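Local coordinates for protein endonuclease MutS2 (Deinococcus radiodurans, PDB 4OD6) that cuts nucleic acids as an endonuclease, is represented here by its Smr domain, and as a whole protein probably senses collided ribosomes and splits them into subunits, at residues E22-E27 and R56-Y61; E26-A31 and L43-G48; A30-A35 and K66-F71; D60-D65 and T84-K89. One frame throughout, in Å; residues are numbered along the deposited sequence.

Strand 13-15 leads into helix 21-38, which supplies the first segment of three contacts. Contact 1 starts near the beginning of this helix and closes a long loop to helix 53-62. Contact 2 starts on an overlapping part of the helix and closes a shorter loop to strand 43-46, within much of that span. Contact 3 starts further along and reaches the chain entering strand 68-73, so it crosses contact 1. Contact 4 begins where contact 1 ends, on the C-terminal part of helix 53-62, and runs to strand 83-88; it crosses contact 3 and follows contact 2 in series. Together they tie the two helices to each other and to one face of the four-stranded mixed sheet.

Contact 1: E22-E27 and R56-Y61; sequences EAAVEE and RTLRDY
V25 and A24 of helix 21-38 meet L58 and Y61 of helix 53-62. The two short helical segments run in broadly the same direction. Their axes come within 9.9 Å of each other and cross at -40°. The contact is wholly apolar across the interface.

The first kind of contact is aliphatic. L58 uses one methyl, CD2, for all its touches. This methyl lies 4.0 Å from A24 CB. It is also 3.9 Å from V25 CG2. It rests over the peptide link between the two residues, 3.9 Å from V25 N. V25 and L58 lie alongside each other, pointing in opposite directions. A24 has only its CB to offer, and that CB points toward the other helix. The small side chain lets the leucine come close to the backbone of helix 21-38.

The second kind is CH-pi. V25 CG1 sits over one face of the Y61 ring, 4.0 Å from its centroid. It is off centre on the CD1 side, with Y61 CD1 3.6 Å from V25 CG1. V25 CG1 is anti to the backbone N (chi1 167°), which leaves CG2 to turn to L58. The two methyls of V25 therefore serve different partners. Y61 OH lies at hydrogen-bonding distance from R29 NH1, further along helix 21-38, though the place of this oxygen is less certain. L28 also packs against both L58 and Y61.

This is helix-helix packing within one layer of the two-layer alpha/beta fold of the Smr domain, where both helices cover the same face of the sheet.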
loop_
_atom_site.group_PDB
_atom_site.type_symbol
_atom_site.label_atom_id
_atom_site.label_comp_id
_atom_site.label_asym_id
_atom_site.label_seq_id
_atom_site.Cartn_x
_atom_site.Cartn_y
_atom_site.Cartn_z
ATOM N N GLU A 22 9.176 -9.223 -3.595
ATOM C CA GLU A 22 8.257 -9.941 -4.454
ATOM C C GLU A 22 6.980 -10.351 -3.740
ATOM O O GLU A 22 5.890 -10.280 -4.275
ATOM C CB GLU A 22 8.934 -11.162 -5.091
ATOM C CG GLU A 22 9.923 -10.801 -6.185
ATOM C CD GLU A 22 10.123 -11.880 -7.205
ATOM O OE1 GLU A 22 10.067 -11.569 -8.399
ATOM O OE2 GLU A 22 10.287 -13.013 -6.780
ATOM N N ALA A 23 7.134 -10.836 -2.529
ATOM C CA ALA A 23 5.983 -11.221 -1.734
ATOM C C ALA A 23 5.111 -10.016 -1.386
ATOM O O ALA A 23 3.915 -10.099 -1.422
ATOM C CB ALA A 23 6.427 -11.956 -0.464
ATOM N N ALA A 24 5.729 -8.923 -1.032
ATOM C CA ALA A 24 4.993 -7.720 -0.689
ATOM C C ALA A 24 4.207 -7.183 -1.899
ATOM O O ALA A 24 3.053 -6.770 -1.781
ATOM C CB ALA A 24 5.929 -6.665 -0.100
ATOM N N VAL A 25 4.831 -7.173 -3.070
ATOM C CA VAL A 25 4.143 -6.722 -4.276
ATOM C C VAL A 25 2.977 -7.642 -4.577
ATOM O O VAL A 25 1.906 -7.167 -4.867
ATOM C CB VAL A 25 5.121 -6.636 -5.478
ATOM C CG1 VAL A 25 4.369 -6.489 -6.786
ATOM C CG2 VAL A 25 6.096 -5.494 -5.284
ATOM N N GLU A 26 3.173 -8.943 -4.482
ATOM C CA GLU A 26 2.079 -9.870 -4.768
ATOM C C GLU A 26 0.867 -9.631 -3.839
ATOM O O GLU A 26 -0.285 -9.615 -4.255
ATOM C CB GLU A 26 2.563 -11.312 -4.566
ATOM C CG GLU A 26 1.473 -12.362 -4.729
ATOM C CD GLU A 26 1.875 -13.728 -4.241
ATOM O OE1 GLU A 26 3.054 -13.963 -3.913
ATOM O OE2 GLU A 26 0.974 -14.551 -4.145
ATOM N N GLU A 27 1.136 -9.454 -2.563
ATOM C CA GLU A 27 0.083 -9.181 -1.594
ATOM C C GLU A 27 -0.604 -7.845 -1.857
ATOM O O GLU A 27 -1.797 -7.745 -1.773
ATOM C CB GLU A 27 0.619 -9.252 -0.168
ATOM C CG GLU A 27 1.064 -10.645 0.271
ATOM C CD GLU A 27 0.011 -11.721 0.091
ATOM O OE1 GLU A 27 -1.090 -11.456 0.540
ATOM O OE2 GLU A 27 0.352 -12.749 -0.506
ATOM N N ARG A 56 10.019 1.962 -1.435
ATOM C CA ARG A 56 10.409 2.372 -2.791
ATOM C C ARG A 56 9.903 1.390 -3.812
ATOM O O ARG A 56 9.439 1.780 -4.833
ATOM C CB ARG A 56 11.911 2.539 -2.898
ATOM C CG ARG A 56 12.404 3.808 -2.242
ATOM C CD ARG A 56 13.875 4.028 -2.502
ATOM N NE ARG A 56 14.671 2.929 -2.002
ATOM C CZ ARG A 56 15.193 2.908 -0.780
ATOM N NH1 ARG A 56 14.970 3.897 0.037
ATOM N NH2 ARG A 56 15.877 1.867 -0.384
ATOM N N THR A 57 10.053 0.116 -3.555
ATOM C CA THR A 57 9.594 -0.887 -4.520
ATOM C C THR A 57 8.051 -0.937 -4.673
ATOM O O THR A 57 7.513 -1.068 -5.749
ATOM C CB THR A 57 10.131 -2.291 -4.227
ATOM O OG1 THR A 57 9.701 -2.707 -2.944
ATOM C CG2 THR A 57 11.609 -2.309 -4.258
ATOM N N LEU A 58 7.356 -0.877 -3.551
ATOM C CA LEU A 58 5.888 -0.866 -3.564
ATOM C C LEU A 58 5.491 0.512 -4.269
ATOM O O LEU A 58 4.567 0.462 -5.045
ATOM C CB LEU A 58 5.288 -0.901 -2.179
ATOM C CG LEU A 58 5.611 -2.237 -1.514
ATOM C CD1 LEU A 58 5.235 -2.220 -0.029
ATOM C CD2 LEU A 58 4.936 -3.385 -2.222
ATOM N N ARG A 59 6.066 1.728 -4.066
ATOM C CA ARG A 59 5.666 2.935 -4.756
ATOM C C ARG A 59 5.906 2.772 -6.225
ATOM O O ARG A 59 5.190 3.230 -7.071
ATOM C CB ARG A 59 6.409 4.125 -4.205
ATOM C CG ARG A 59 5.974 4.535 -2.802
ATOM C CD ARG A 59 6.884 5.581 -2.222
ATOM N NE ARG A 59 7.014 6.709 -3.116
ATOM C CZ ARG A 59 6.200 7.743 -3.121
ATOM N NH1 ARG A 59 5.189 7.795 -2.268
ATOM N NH2 ARG A 59 6.391 8.705 -4.005
ATOM N N ASP A 60 7.015 2.107 -6.537
ATOM C CA ASP A 60 7.357 1.880 -7.942
ATOM C C ASP A 60 6.310 1.015 -8.636
ATOM O O ASP A 60 5.919 1.286 -9.772
ATOM C CB ASP A 60 8.731 1.215 -8.054
ATOM C CG ASP A 60 9.092 0.855 -9.482
ATOM O OD1 ASP A 60 9.495 1.761 -10.238
ATOM O OD2 ASP A 60 8.975 -0.333 -9.848
ATOM N N TYR A 61 5.849 -0.021 -7.944
ATOM C CA TYR A 61 4.792 -0.874 -8.470
ATOM C C TYR A 61 3.475 -0.101 -8.602
ATOM O O TYR A 61 2.750 -0.255 -9.582
ATOM C CB TYR A 61 4.598 -2.115 -7.574
ATOM C CG TYR A 61 3.281 -2.828 -7.812
ATOM C CD1 TYR A 61 3.146 -3.757 -8.830
ATOM C CD2 TYR A 61 2.159 -2.507 -7.063
ATOM C CE1 TYR A 61 1.939 -4.381 -9.070
ATOM C CE2 TYR A 61 0.949 -3.125 -7.292
ATOM C CZ TYR A 61 0.843 -4.060 -8.297
ATOM O OH TYR A 61 -0.361 -4.676 -8.530
#

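Contact 2: E26-A31 and L43-G48; sequences EELRAA and LRVVHG
L28 on helix 21-38 stands above V45 on strand 43-46, with their CA atoms 7.8 Å apart. One helical turn further on, A31 faces L43 with a CA to CA distance of 8.5 Å. Three steps forward along the helix match two steps back along the strand, so the two segments run in broadly opposite directions. V45 and L43 project from the same face of the strand, toward the helix. The segments belong to a beta-alpha-beta crossover: strand 13-15, helix 21-38, then strand 43-46, parallel to 13-15 and next to it in the sheet. L28 and A31 also touch L14 of that first strand.

L28 meets V45 through single methyls, L28 CD1 and V45 CG2, 3.6 Å apart. The two side chains cross at about a right angle. L28 CG is anti to the backbone N (chi1 177°), and this carries its branch down to the strand. L43 makes a different contact: its CD1 reaches the backbone of A31, 3.9 Å from A31 O.

After the strand, H47 turns its ring toward the residue that follows it. H47 ND1 donates to G48 O at 2.9 Å, nearly straight at 168° and in the ring plane.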
loop_
_atom_site.group_PDB
_atom_site.type_symbol
_atom_site.label_atom_id
_atom_site.label_comp_id
_atom_site.label_asym_id
_atom_site.label_seq_id
_atom_site.Cartn_x
_atom_site.Cartn_y
_atom_site.Cartn_z
ATOM N N GLU A 26 3.173 -8.943 -4.482
ATOM C CA GLU A 26 2.079 -9.870 -4.768
ATOM C C GLU A 26 0.867 -9.631 -3.839
ATOM O O GLU A 26 -0.285 -9.615 -4.255
ATOM C CB GLU A 26 2.563 -11.312 -4.566
ATOM C CG GLU A 26 1.473 -12.362 -4.729
ATOM C CD GLU A 26 1.875 -13.728 -4.241
ATOM O OE1 GLU A 26 3.054 -13.963 -3.913
ATOM O OE2 GLU A 26 0.974 -14.551 -4.145
ATOM N N GLU A 27 1.136 -9.454 -2.563
ATOM C CA GLU A 27 0.083 -9.181 -1.594
ATOM C C GLU A 27 -0.604 -7.845 -1.857
ATOM O O GLU A 27 -1.797 -7.745 -1.773
ATOM C CB GLU A 27 0.619 -9.252 -0.168
ATOM C CG GLU A 27 1.064 -10.645 0.271
ATOM C CD GLU A 27 0.011 -11.721 0.091
ATOM O OE1 GLU A 27 -1.090 -11.456 0.540
ATOM O OE2 GLU A 27 0.352 -12.749 -0.506
ATOM N N LEU A 28 0.192 -6.836 -2.174
ATOM C CA LEU A 28 -0.368 -5.526 -2.448
ATOM C C LEU A 28 -1.276 -5.567 -3.681
ATOM O O LEU A 28 -2.369 -5.032 -3.669
ATOM C CB LEU A 28 0.753 -4.495 -2.620
ATOM C CG LEU A 28 0.308 -3.077 -2.979
ATOM C CD1 LEU A 28 -0.668 -2.527 -1.947
ATOM C CD2 LEU A 28 1.520 -2.159 -3.109
ATOM N N ARG A 29 -0.824 -6.241 -4.721
ATOM C CA ARG A 29 -1.596 -6.347 -5.952
ATOM C C ARG A 29 -2.933 -7.053 -5.682
ATOM O O ARG A 29 -3.954 -6.608 -6.154
ATOM C CB ARG A 29 -0.760 -7.095 -6.999
ATOM C CG ARG A 29 -1.473 -7.342 -8.302
ATOM C CD ARG A 29 -0.494 -7.941 -9.284
ATOM N NE ARG A 29 -1.087 -8.148 -10.577
ATOM C CZ ARG A 29 -1.482 -7.191 -11.374
ATOM N NH1 ARG A 29 -1.266 -5.914 -11.068
ATOM N NH2 ARG A 29 -2.001 -7.519 -12.541
ATOM N N ALA A 30 -2.917 -8.144 -4.914
ATOM C CA ALA A 30 -4.147 -8.871 -4.542
ATOM C C ALA A 30 -5.068 -8.015 -3.699
ATOM O O ALA A 30 -6.246 -8.016 -3.875
ATOM C CB ALA A 30 -3.774 -10.157 -3.793
ATOM N N ALA A 31 -4.499 -7.281 -2.755
ATOM C CA ALA A 31 -5.296 -6.434 -1.873
ATOM C C ALA A 31 -5.977 -5.342 -2.635
ATOM O O ALA A 31 -7.096 -4.992 -2.334
ATOM C CB ALA A 31 -4.451 -5.867 -0.742
ATOM N N LEU A 43 -6.808 2.257 1.095
ATOM C CA LEU A 43 -6.013 1.228 1.772
ATOM C C LEU A 43 -4.803 1.802 2.452
ATOM O O LEU A 43 -4.152 2.648 1.908
ATOM C CB LEU A 43 -5.514 0.191 0.796
ATOM C CG LEU A 43 -6.544 -0.452 -0.064
ATOM C CD1 LEU A 43 -5.879 -1.578 -0.817
ATOM C CD2 LEU A 43 -7.754 -0.937 0.703
ATOM N N ARG A 44 -4.491 1.293 3.637
ATOM C CA ARG A 44 -3.282 1.643 4.365
ATOM C C ARG A 44 -2.299 0.472 4.259
ATOM O O ARG A 44 -2.544 -0.615 4.770
ATOM C CB ARG A 44 -3.529 1.932 5.854
ATOM C CG ARG A 44 -4.043 3.301 6.141
ATOM C CD ARG A 44 -4.358 3.478 7.618
ATOM N NE ARG A 44 -3.290 3.146 8.550
ATOM C CZ ARG A 44 -2.356 3.976 8.986
ATOM N NH1 ARG A 44 -2.308 5.205 8.569
ATOM N NH2 ARG A 44 -1.479 3.517 9.836
ATOM N N VAL A 45 -1.194 0.724 3.588
ATOM C CA VAL A 45 -0.168 -0.280 3.353
ATOM C C VAL A 45 0.959 -0.034 4.335
ATOM O O VAL A 45 1.743 0.877 4.206
ATOM C CB VAL A 45 0.340 -0.218 1.902
ATOM C CG1 VAL A 45 1.361 -1.310 1.629
ATOM C CG2 VAL A 45 -0.819 -0.316 0.934
ATOM N N VAL A 46 1.010 -0.918 5.321
ATOM C CA VAL A 46 1.977 -0.872 6.405
ATOM C C VAL A 46 3.212 -1.670 6.028
ATOM O O VAL A 46 3.276 -2.866 6.256
ATOM C CB VAL A 46 1.340 -1.351 7.748
ATOM C CG1 VAL A 46 2.316 -1.124 8.895
ATOM C CG2 VAL A 46 0.019 -0.617 7.963
ATOM N N HIS A 47 4.200 -0.969 5.456
ATOM C CA HIS A 47 5.443 -1.606 5.024
ATOM C C HIS A 47 6.641 -1.334 5.911
ATOM O O HIS A 47 7.611 -1.986 5.780
ATOM C CB HIS A 47 5.800 -1.275 3.564
ATOM C CG HIS A 47 5.656 0.171 3.220
ATOM N ND1 HIS A 47 6.408 1.159 3.826
ATOM C CD2 HIS A 47 4.781 0.805 2.413
ATOM C CE1 HIS A 47 6.017 2.330 3.364
ATOM N NE2 HIS A 47 5.024 2.143 2.518
ATOM N N GLY A 48 6.558 -0.339 6.778
ATOM C CA GLY A 48 7.659 0.005 7.652
ATOM C C GLY A 48 8.645 0.908 6.945
ATOM O O GLY A 48 8.589 1.097 5.739
#

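Contact 3: A30-A35 and K66-F71; sequences AAIAEA and KNVESF
N67 meets helix 21-38 mainly through its aliphatic carbon: N67 CB lies 3.5 Å from I32 CG2, while the amide lies alongside the helix. The amide nitrogen ND2 passes A33 CA at 3.9 Å, without a polar bond there. The oxygen is held instead. N67 OD1 accepts K66 NZ at 2.9 Å, with the donor tilted 32° from the amide carbonyl plane. R36 NH1, later on helix 21-38, is a second donor to OD1. Two cationic groups thus grip this atom at the edge of an apolar contact.

I32 carries the apolar part with both of its ends. I32 CG2 is anti to the backbone N, on the side of N67, and also comes within 4.1 Å of V68 CG2. I32 CG1 is anti to the carbonyl carbon (chi1 -67°). It leads to CD1, which packs 3.8 Å from V68 CG2. I32 and V68 cross at a slant. L62 of helix 53-62 touches both of them, and L43 touches I32 from strand 43-46.

Just beyond V68, residues E69 and S70 both face N87 in a classic beta bulge. The contact thus joins helix 21-38 to the start of a bulged edge strand, 68-73, in the alpha/beta fold of the Smr domain.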
loop_
_atom_site.group_PDB
_atom_site.type_symbol
_atom_site.label_atom_id
_atom_site.label_comp_id
_atom_site.label_asym_id
_atom_site.label_seq_id
_atom_site.Cartn_x
_atom_site.Cartn_y
_atom_site.Cartn_z
ATOM N N ALA A 30 -2.917 -8.144 -4.914
ATOM C CA ALA A 30 -4.147 -8.871 -4.542
ATOM C C ALA A 30 -5.068 -8.015 -3.699
ATOM O O ALA A 30 -6.246 -8.016 -3.875
ATOM C CB ALA A 30 -3.774 -10.157 -3.793
ATOM N N ALA A 31 -4.499 -7.281 -2.755
ATOM C CA ALA A 31 -5.296 -6.434 -1.873
ATOM C C ALA A 31 -5.977 -5.342 -2.635
ATOM O O ALA A 31 -7.096 -4.992 -2.334
ATOM C CB ALA A 31 -4.451 -5.867 -0.742
ATOM N N ILE A 32 -5.277 -4.730 -3.575
ATOM C CA ILE A 32 -5.842 -3.661 -4.376
ATOM C C ILE A 32 -6.947 -4.194 -5.265
ATOM O O ILE A 32 -7.968 -3.578 -5.383
ATOM C CB ILE A 32 -4.755 -2.943 -5.201
ATOM C CG1 ILE A 32 -3.826 -2.197 -4.260
ATOM C CG2 ILE A 32 -5.367 -2.007 -6.229
ATOM C CD1 ILE A 32 -2.594 -1.619 -4.930
ATOM N N ALA A 33 -6.749 -5.351 -5.863
ATOM C CA ALA A 33 -7.773 -5.951 -6.735
ATOM C C ALA A 33 -9.024 -6.234 -5.906
ATOM O O ALA A 33 -10.129 -6.012 -6.327
ATOM C CB ALA A 33 -7.237 -7.233 -7.390
ATOM N N GLU A 34 -8.828 -6.719 -4.698
ATOM C CA GLU A 34 -9.938 -7.004 -3.812
ATOM C C GLU A 34 -10.676 -5.729 -3.467
ATOM O O GLU A 34 -11.881 -5.680 -3.546
ATOM C CB GLU A 34 -9.444 -7.699 -2.533
ATOM C CG GLU A 34 -10.508 -7.928 -1.464
ATOM C CD GLU A 34 -9.908 -8.337 -0.130
ATOM O OE1 GLU A 34 -9.449 -7.470 0.588
ATOM O OE2 GLU A 34 -9.908 -9.516 0.165
ATOM N N ALA A 35 -9.930 -4.683 -3.116
ATOM C CA ALA A 35 -10.523 -3.401 -2.761
ATOM C C ALA A 35 -11.339 -2.802 -3.931
ATOM O O ALA A 35 -12.407 -2.250 -3.704
ATOM C CB ALA A 35 -9.463 -2.415 -2.290
ATOM N N LYS A 66 -3.281 -0.964 -12.478
ATOM C CA LYS A 66 -4.447 -0.451 -13.235
ATOM C C LYS A 66 -5.595 0.086 -12.372
ATOM O O LYS A 66 -6.511 0.731 -12.841
ATOM C CB LYS A 66 -4.996 -1.546 -14.164
ATOM C CG LYS A 66 -5.638 -2.713 -13.442
ATOM C CD LYS A 66 -6.072 -3.825 -14.385
ATOM C CE LYS A 66 -7.120 -4.720 -13.754
ATOM N NZ LYS A 66 -8.334 -3.957 -13.353
ATOM N N ASN A 67 -5.572 -0.309 -11.116
ATOM C CA ASN A 67 -6.670 -0.129 -10.158
ATOM C C ASN A 67 -6.483 1.075 -9.236
ATOM O O ASN A 67 -7.367 1.411 -8.449
ATOM C CB ASN A 67 -6.836 -1.382 -9.293
ATOM C CG ASN A 67 -7.420 -2.550 -10.059
ATOM O OD1 ASN A 67 -8.307 -2.382 -10.893
ATOM N ND2 ASN A 67 -6.921 -3.746 -9.777
ATOM N N VAL A 68 -5.321 1.707 -9.329
ATOM C CA VAL A 68 -4.938 2.764 -8.410
ATOM C C VAL A 68 -5.211 4.147 -8.978
ATOM O O VAL A 68 -4.812 4.438 -10.102
ATOM C CB VAL A 68 -3.456 2.624 -8.063
ATOM C CG1 VAL A 68 -2.946 3.821 -7.291
ATOM C CG2 VAL A 68 -3.218 1.338 -7.269
ATOM N N GLU A 69 -5.901 4.953 -8.190
ATOM C CA GLU A 69 -6.124 6.342 -8.546
ATOM C C GLU A 69 -4.952 7.205 -8.155
ATOM O O GLU A 69 -4.494 8.002 -8.916
ATOM C CB GLU A 69 -7.412 6.851 -7.905
ATOM C CG GLU A 69 -7.863 8.243 -8.323
ATOM C CD GLU A 69 -9.319 8.530 -7.962
ATOM O OE1 GLU A 69 -10.135 7.615 -7.904
ATOM O OE2 GLU A 69 -9.656 9.696 -7.765
ATOM N N SER A 70 -4.488 7.052 -6.932
ATOM C CA SER A 70 -3.325 7.794 -6.446
ATOM C C SER A 70 -2.781 7.125 -5.196
ATOM O O SER A 70 -3.394 6.263 -4.661
ATOM C CB SER A 70 -3.684 9.259 -6.174
ATOM O OG SER A 70 -4.602 9.353 -5.138
ATOM N N PHE A 71 -1.600 7.514 -4.782
ATOM C CA PHE A 71 -0.977 7.039 -3.547
ATOM C C PHE A 71 -0.044 8.102 -2.982
ATOM O O PHE A 71 0.441 8.967 -3.710
ATOM C CB PHE A 71 -0.234 5.732 -3.819
ATOM C CG PHE A 71 0.880 5.847 -4.802
ATOM C CD1 PHE A 71 0.658 5.692 -6.155
ATOM C CD2 PHE A 71 2.151 6.094 -4.382
ATOM C CE1 PHE A 71 1.690 5.814 -7.055
ATOM C CE2 PHE A 71 3.165 6.196 -5.284
ATOM C CZ PHE A 71 2.935 6.037 -6.598
#

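Contact 4: D60-D65 and T84-K89; sequences DYLKTD and TIVNVK
L62, in the last turn of helix 53-62, meets T84 and V86 of strand 83-88. This is helix-on-sheet packing in the two-layer alpha/beta fold of the Smr domain. Strand 83-88 lies between strands 43-46 and 68-73, so L62 sits over an inner strand. All three residues are buried.

L62 points toward the strand and meets both partners tip to tip. Its CD1 does most of the touching: it lies 3.8 Å from T84 CG2 and 3.9 Å from V86 CG2. T84 and V86 are two residues apart on the strand, so both face the helix. The second methyl, L62 CD2, lies 4.0 Å from V86 CG2. Both branches of the leucine therefore close on that one valine methyl. L62 is also packed by F71 of strand 68-73.

T84 divides its two branches. CG2 is anti to the backbone N and meets the leucine, while OG1 (chi1 -66°) is hydrogen-bonded to H47 NE2. The polar end of this buried threonine is thus satisfied by the loop after strand 43-46. V86 also touches V45 of that strand.

At the far end, a water lies 2.8 Å from D65 O and 3.3 Å from K89 NZ, and may bridge them weakly. K89 NZ has a firmer partner in K66 O, to which it is hydrogen-bonded.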
loop_
_atom_site.group_PDB
_atom_site.type_symbol
_atom_site.label_atom_id
_atom_site.label_comp_id
_atom_site.label_asym_id
_atom_site.label_seq_id
_atom_site.Cartn_x
_atom_site.Cartn_y
_atom_site.Cartn_z
ATOM N N ASP A 60 7.015 2.107 -6.537
ATOM C CA ASP A 60 7.357 1.880 -7.942
ATOM C C ASP A 60 6.310 1.015 -8.636
ATOM O O ASP A 60 5.919 1.286 -9.772
ATOM C CB ASP A 60 8.731 1.215 -8.054
ATOM C CG ASP A 60 9.092 0.855 -9.482
ATOM O OD1 ASP A 60 9.495 1.761 -10.238
ATOM O OD2 ASP A 60 8.975 -0.333 -9.848
ATOM N N TYR A 61 5.849 -0.021 -7.944
ATOM C CA TYR A 61 4.792 -0.874 -8.470
ATOM C C TYR A 61 3.475 -0.101 -8.602
ATOM O O TYR A 61 2.750 -0.255 -9.582
ATOM C CB TYR A 61 4.598 -2.115 -7.574
ATOM C CG TYR A 61 3.281 -2.828 -7.812
ATOM C CD1 TYR A 61 3.146 -3.757 -8.830
ATOM C CD2 TYR A 61 2.159 -2.507 -7.063
ATOM C CE1 TYR A 61 1.939 -4.381 -9.070
ATOM C CE2 TYR A 61 0.949 -3.125 -7.292
ATOM C CZ TYR A 61 0.843 -4.060 -8.297
ATOM O OH TYR A 61 -0.361 -4.676 -8.530
ATOM N N LEU A 62 3.164 0.703 -7.594
ATOM C CA LEU A 62 1.847 1.346 -7.497
ATOM C C LEU A 62 1.707 2.317 -8.769
ATOM O O LEU A 62 0.546 2.610 -9.140
ATOM C CB LEU A 62 1.737 2.182 -6.264
ATOM C CG LEU A 62 1.402 1.354 -5.035
ATOM C CD1 LEU A 62 1.631 2.111 -3.736
ATOM C CD2 LEU A 62 -0.012 0.816 -5.155
ATOM N N LYS A 63 2.780 2.948 -9.368
ATOM C CA LYS A 63 2.698 3.958 -10.390
ATOM C C LYS A 63 1.997 3.374 -11.570
ATOM O O LYS A 63 1.537 4.037 -12.461
ATOM C CB LYS A 63 4.109 4.441 -10.816
ATOM C CG LYS A 63 4.939 5.225 -9.784
ATOM C CD LYS A 63 6.432 4.871 -9.715
ATOM C CE LYS A 63 7.240 5.631 -8.629
ATOM N NZ LYS A 63 8.655 5.172 -8.330
ATOM N N THR A 64 2.047 2.040 -11.698
ATOM C CA THR A 64 1.379 1.390 -12.880
ATOM C C THR A 64 0.239 0.366 -12.629
ATOM O O THR A 64 -0.275 -0.255 -13.553
ATOM C CB THR A 64 2.382 0.710 -13.848
ATOM O OG1 THR A 64 3.101 -0.320 -13.157
ATOM C CG2 THR A 64 3.350 1.729 -14.441
ATOM N N ASP A 65 -0.148 0.184 -11.380
ATOM C CA ASP A 65 -1.186 -0.754 -11.034
ATOM C C ASP A 65 -2.531 -0.183 -11.715
ATOM O O ASP A 65 -2.903 0.957 -11.424
ATOM C CB ASP A 65 -1.338 -0.939 -9.528
ATOM C CG ASP A 65 -2.520 -1.873 -9.132
ATOM O OD1 ASP A 65 -3.652 -1.597 -9.472
ATOM O OD2 ASP A 65 -2.267 -2.875 -8.438
ATOM N N THR A 84 2.010 3.646 3.317
ATOM C CA THR A 84 1.574 4.241 2.051
ATOM C C THR A 84 0.046 4.142 1.951
ATOM O O THR A 84 -0.522 3.105 2.109
ATOM C CB THR A 84 2.218 3.557 0.796
ATOM O OG1 THR A 84 3.626 3.792 0.788
ATOM C CG2 THR A 84 1.667 4.110 -0.481
ATOM N N ILE A 85 -0.591 5.258 1.687
ATOM C CA ILE A 85 -2.030 5.329 1.473
ATOM C C ILE A 85 -2.296 5.119 0.006
ATOM O O ILE A 85 -1.694 5.794 -0.834
ATOM C CB ILE A 85 -2.589 6.724 1.871
ATOM C CG1 ILE A 85 -2.192 7.086 3.315
ATOM C CG2 ILE A 85 -4.093 6.800 1.741
ATOM C CD1 ILE A 85 -2.685 6.102 4.331
ATOM N N VAL A 86 -3.178 4.188 -0.294
ATOM C CA VAL A 86 -3.542 3.901 -1.667
ATOM C C VAL A 86 -5.023 4.249 -1.855
ATOM O O VAL A 86 -5.899 3.689 -1.219
ATOM C CB VAL A 86 -3.275 2.420 -2.024
ATOM C CG1 VAL A 86 -3.682 2.150 -3.465
ATOM C CG2 VAL A 86 -1.787 2.066 -1.813
ATOM N N ASN A 87 -5.276 5.201 -2.749
ATOM C CA ASN A 87 -6.625 5.555 -3.209
ATOM C C ASN A 87 -6.938 4.717 -4.423
ATOM O O ASN A 87 -6.268 4.799 -5.427
ATOM C CB ASN A 87 -6.704 7.038 -3.511
ATOM C CG ASN A 87 -6.350 7.862 -2.299
ATOM O OD1 ASN A 87 -6.984 7.732 -1.267
ATOM N ND2 ASN A 87 -5.301 8.666 -2.407
ATOM N N VAL A 88 -7.936 3.866 -4.265
ATOM C CA VAL A 88 -8.327 2.871 -5.243
ATOM C C VAL A 88 -9.461 3.405 -6.111
ATOM O O VAL A 88 -10.365 4.066 -5.640
ATOM C CB VAL A 88 -8.769 1.562 -4.535
ATOM C CG1 VAL A 88 -9.230 0.521 -5.540
ATOM C CG2 VAL A 88 -7.654 1.012 -3.681
ATOM N N LYS A 89 -9.400 3.118 -7.389
ATOM C CA LYS A 89 -10.387 3.637 -8.330
ATOM C C LYS A 89 -11.769 3.175 -7.938
ATOM O O LYS A 89 -11.960 2.051 -7.551
ATOM C CB LYS A 89 -10.071 3.142 -9.745
ATOM C CG LYS A 89 -8.872 3.807 -10.381
ATOM C CD LYS A 89 -8.667 3.261 -11.785
ATOM C CE LYS A 89 -7.501 3.873 -12.509
ATOM N NZ LYS A 89 -7.278 3.167 -13.797
HETATM O O HOH W 1 -4.187 3.099 -12.711
#